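PDB 4ZU5: QdtA from Thermoanaerobacterium thermosaccharolyticum, which belongs to the WxcM-like family of the cupin clan, forms a two-chain assembly of beta-rich subunits and is modelled with bound thymidine. Local coordinates for residues F10-I13 with G18-T21; L89-G92 with W96-M99. All coordinates share one frame; numbering follows the deposited sequence.

Overall arrangement
Both contacts join segments only a few residues apart in the chain, yet they work differently. Contact 1 (10-13 with 18-21) is the opening of a hairpin about 20 Å from the centre of the chain, tied by backbone and side-chain hydrogen bonds and reaching the second subunit. Contact 2 (89-92 with 96-99), about 4 Å from that centre, is a meeting of side chains between the two sheets of the cupin barrel. The centres of contact 1 and contact 2 lie about 23 Å apart. One bound thymidine lies about 4 Å from the side chain of Ile13, another about 10 Å from that of Arg97; Arg35, Tyr116 and Tyr121 line the thymidine pocket.

Contact 1: F10-I13 with G18-T21; sequences FKDI and GHLT
The imidazole of His19 meets the carboxylate of Asp12 at its edge, the two planes turned 32° apart. Its ND1 donates to OD1 of Asp12 at 2.9 Å, arriving on the syn lone pair, while a weak second bond from the same ND1 reaches OD2 of Asp12, so one N-H is shared unequally by both oxygens. Asp12 can offer them because its CG stands anti to the backbone N (chi1 179°), which carries the carboxylate across to the ring. The other flat group, the Phe10 ring, is approached obliquely by CG2 of Thr21, whose nearest atom of Phe10 is CB, at 3.6 Å. The hydroxyl of Thr21 donates from OG1 to the carbonyl O of Lys11 at 2.7 Å. A water then donates to both OD1 of Asp12 and OG1 of Thr21, linking the two polar side chains. In the backbone, Ile13 and Leu20 form an antiparallel hydrogen-bonded pair: Ile13 N reaches Leu20 O at 2.8 Å, and Leu20 N reaches Ile13 O at 2.9 Å. The result is the start of a beta-hairpin, strands 13-15 and 18-24, which follows strand 5-9. Phe10 also packs on Ile23 and on Tyr38 of the second subunit. A strand of that subunit pairs antiparallel with His19, Leu20 and Thr21, continuing the sheet across the interface.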
# COMPACT_ATOMS: atom_id res chain seq x y z
N PHE A 10 2.07 -5.58 12.44
CA PHE A 10 2.80 -6.24 11.38
C PHE A 10 4.27 -6.38 11.77
O PHE A 10 4.73 -5.73 12.69
CB PHE A 10 2.63 -5.41 10.10
CG PHE A 10 1.21 -5.24 9.68
CD1 PHE A 10 0.68 -3.97 9.45
CD2 PHE A 10 0.38 -6.32 9.52
CE1 PHE A 10 -0.64 -3.80 9.06
CE2 PHE A 10 -0.95 -6.17 9.16
CZ PHE A 10 -1.47 -4.92 8.93
N LYS A 11 4.97 -7.26 11.04
CA LYS A 11 6.40 -7.41 11.11
C LYS A 11 7.03 -6.12 10.59
O LYS A 11 6.60 -5.56 9.57
CB LYS A 11 6.79 -8.58 10.22
CG LYS A 11 8.18 -9.13 10.52
CD LYS A 11 8.41 -10.51 9.88
CE LYS A 11 9.76 -11.06 10.34
NZ LYS A 11 10.18 -12.34 9.68
N ASP A 12 8.05 -5.63 11.30
CA ASP A 12 8.89 -4.50 10.88
C ASP A 12 10.33 -4.99 10.74
O ASP A 12 11.00 -5.17 11.74
CB ASP A 12 8.84 -3.40 11.93
CG ASP A 12 9.71 -2.21 11.57
OD1 ASP A 12 10.21 -2.15 10.44
OD2 ASP A 12 9.87 -1.33 12.43
N ILE A 13 10.77 -5.30 9.53
CA ILE A 13 12.13 -5.73 9.30
C ILE A 13 13.03 -4.50 9.23
O ILE A 13 12.98 -3.73 8.28
CB ILE A 13 12.18 -6.56 8.02
CG1 ILE A 13 11.34 -7.82 8.25
CG2 ILE A 13 13.61 -6.85 7.60
CD1 ILE A 13 11.24 -8.69 7.03
N GLY A 18 17.20 -0.20 6.14
CA GLY A 18 15.98 0.56 6.40
C GLY A 18 14.91 -0.31 7.06
O GLY A 18 15.23 -1.26 7.76
N HIS A 19 13.65 0.01 6.82
CA HIS A 19 12.55 -0.77 7.36
C HIS A 19 11.71 -1.29 6.22
O HIS A 19 11.42 -0.52 5.31
CB HIS A 19 11.67 0.14 8.18
CG HIS A 19 12.34 0.62 9.41
ND1 HIS A 19 11.99 0.17 10.66
CD2 HIS A 19 13.44 1.39 9.58
CE1 HIS A 19 12.78 0.73 11.56
NE2 HIS A 19 13.67 1.46 10.93
N LEU A 20 11.20 -2.51 6.38
CA LEU A 20 10.26 -3.10 5.46
C LEU A 20 9.18 -3.80 6.27
O LEU A 20 9.47 -4.63 7.16
CB LEU A 20 10.93 -4.14 4.58
CG LEU A 20 10.17 -4.77 3.41
CD1 LEU A 20 11.08 -5.16 2.27
CD2 LEU A 20 9.42 -6.01 3.90
N THR A 21 7.94 -3.57 5.86
CA THR A 21 6.81 -4.30 6.42
C THR A 21 6.06 -5.03 5.32
O THR A 21 5.65 -4.39 4.35
CB THR A 21 5.86 -3.37 7.17
OG1 THR A 21 6.38 -3.08 8.48
CG2 THR A 21 4.50 -4.14 7.36
O HOH W 1 8.28 -1.17 8.58

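Contact 2: L89-G92 with W96-M99; sequences LYIG and WREM
Ile91 and Arg97 face each other across the interior, each leaving its backbone toward the other segment. The closest approach is made by the CG2 methyl of Ile91, 3.5 Å from NH2 of Arg97, with CZ of Arg97 at 4.0 Å from the same methyl. The other branch of Ile91 ends in CD1, which lies over one face of the guanidinium, 4.2 Å above its plane and offset toward the rim. An aliphatic side chain thus rests against a charged but flat group, and the meeting is one of packing alone. Arg97 reaches this position by folding: after an unusual first torsion (chi1 88°), its chain bends again at chi2 and chi3, turning the guanidinium back toward its own strand's beginning. Polar partners around the group fix its rotation: NH2 of Arg97 bonds to the carbonyl O of Val95, and NH1 to OE1 of Gln58, so this buried charge is held by neighbours other than Ile91. Further out, on strand 96-100, NE1 of Trp96 donates to OE2 of Glu98 at 2.9 Å and 162°, with OE2 in the indole plane but the N-H met on the anti side of the carboxylate and tilted out of its plane. OE1 of Glu98 in turn forms a salt bridge with Arg70. The contact joins the two sheets of the cupin barrel: strand 87-91 runs between 5-9 and 58-64 in one, and strand 96-100 between 67-73 and 47-53 in the other, where His51 and His53 also touch Arg97.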
# COMPACT_ATOMS: atom_id res chain seq x y z
N LEU A 89 -4.98 -0.38 11.19
CA LEU A 89 -6.28 -0.21 11.84
C LEU A 89 -7.29 -0.96 10.99
O LEU A 89 -7.67 -0.53 9.90
CB LEU A 89 -6.64 1.27 12.00
CG LEU A 89 -8.00 1.58 12.63
CD1 LEU A 89 -7.93 1.21 14.08
CD2 LEU A 89 -8.27 3.06 12.46
N TYR A 90 -7.76 -2.06 11.54
CA TYR A 90 -8.83 -2.83 10.92
C TYR A 90 -10.14 -2.20 11.27
O TYR A 90 -10.44 -1.92 12.44
CB TYR A 90 -8.86 -4.25 11.50
CG TYR A 90 -10.10 -5.05 11.15
CD1 TYR A 90 -10.35 -5.49 9.87
CD2 TYR A 90 -11.08 -5.27 12.09
CE1 TYR A 90 -11.55 -6.12 9.55
CE2 TYR A 90 -12.26 -5.92 11.78
CZ TYR A 90 -12.49 -6.37 10.51
OH TYR A 90 -13.70 -7.03 10.26
N ILE A 91 -10.95 -2.03 10.24
CA ILE A 91 -12.29 -1.49 10.40
C ILE A 91 -13.26 -2.36 9.67
O ILE A 91 -13.26 -2.42 8.47
CB ILE A 91 -12.43 -0.05 9.86
CG1 ILE A 91 -11.42 0.87 10.53
CG2 ILE A 91 -13.85 0.47 10.10
CD1 ILE A 91 -11.32 2.25 9.90
N GLY A 92 -14.16 -2.97 10.43
CA GLY A 92 -15.22 -3.76 9.89
C GLY A 92 -16.49 -3.02 9.53
O GLY A 92 -16.47 -1.82 9.40
N TRP A 96 -18.54 4.21 11.23
CA TRP A 96 -18.42 5.47 10.49
C TRP A 96 -17.04 6.01 10.74
O TRP A 96 -16.55 6.04 11.88
CB TRP A 96 -19.50 6.48 11.00
CG TRP A 96 -19.53 7.84 10.34
CD1 TRP A 96 -18.86 8.95 10.75
CD2 TRP A 96 -20.29 8.25 9.21
NE1 TRP A 96 -19.13 10.02 9.92
CE2 TRP A 96 -20.02 9.62 8.98
CE3 TRP A 96 -21.12 7.60 8.32
CZ2 TRP A 96 -20.56 10.33 7.91
CZ3 TRP A 96 -21.71 8.32 7.31
CH2 TRP A 96 -21.39 9.68 7.09
N ARG A 97 -16.42 6.53 9.70
CA ARG A 97 -15.14 7.15 9.94
C ARG A 97 -14.88 8.44 9.20
O ARG A 97 -15.44 8.69 8.14
CB ARG A 97 -13.99 6.17 9.76
CG ARG A 97 -13.45 6.08 8.36
CD ARG A 97 -14.55 5.68 7.41
NE ARG A 97 -15.26 4.45 7.78
CZ ARG A 97 -14.90 3.23 7.37
NH1 ARG A 97 -13.82 3.10 6.61
NH2 ARG A 97 -15.65 2.18 7.68
N GLU A 98 -14.04 9.24 9.85
CA GLU A 98 -13.48 10.50 9.31
C GLU A 98 -11.99 10.54 9.62
O GLU A 98 -11.50 9.95 10.59
CB GLU A 98 -14.21 11.67 9.98
CG GLU A 98 -15.70 11.66 9.73
CD GLU A 98 -16.49 12.53 10.68
OE1 GLU A 98 -15.84 13.28 11.42
OE2 GLU A 98 -17.73 12.43 10.66
N MET A 99 -11.23 11.22 8.78
CA MET A 99 -9.81 11.29 8.96
C MET A 99 -9.35 12.75 8.91
O MET A 99 -9.85 13.52 8.10
CB MET A 99 -9.12 10.54 7.82
CG MET A 99 -9.44 9.05 7.73
SD MET A 99 -10.81 8.70 6.64
CE MET A 99 -9.88 8.55 5.12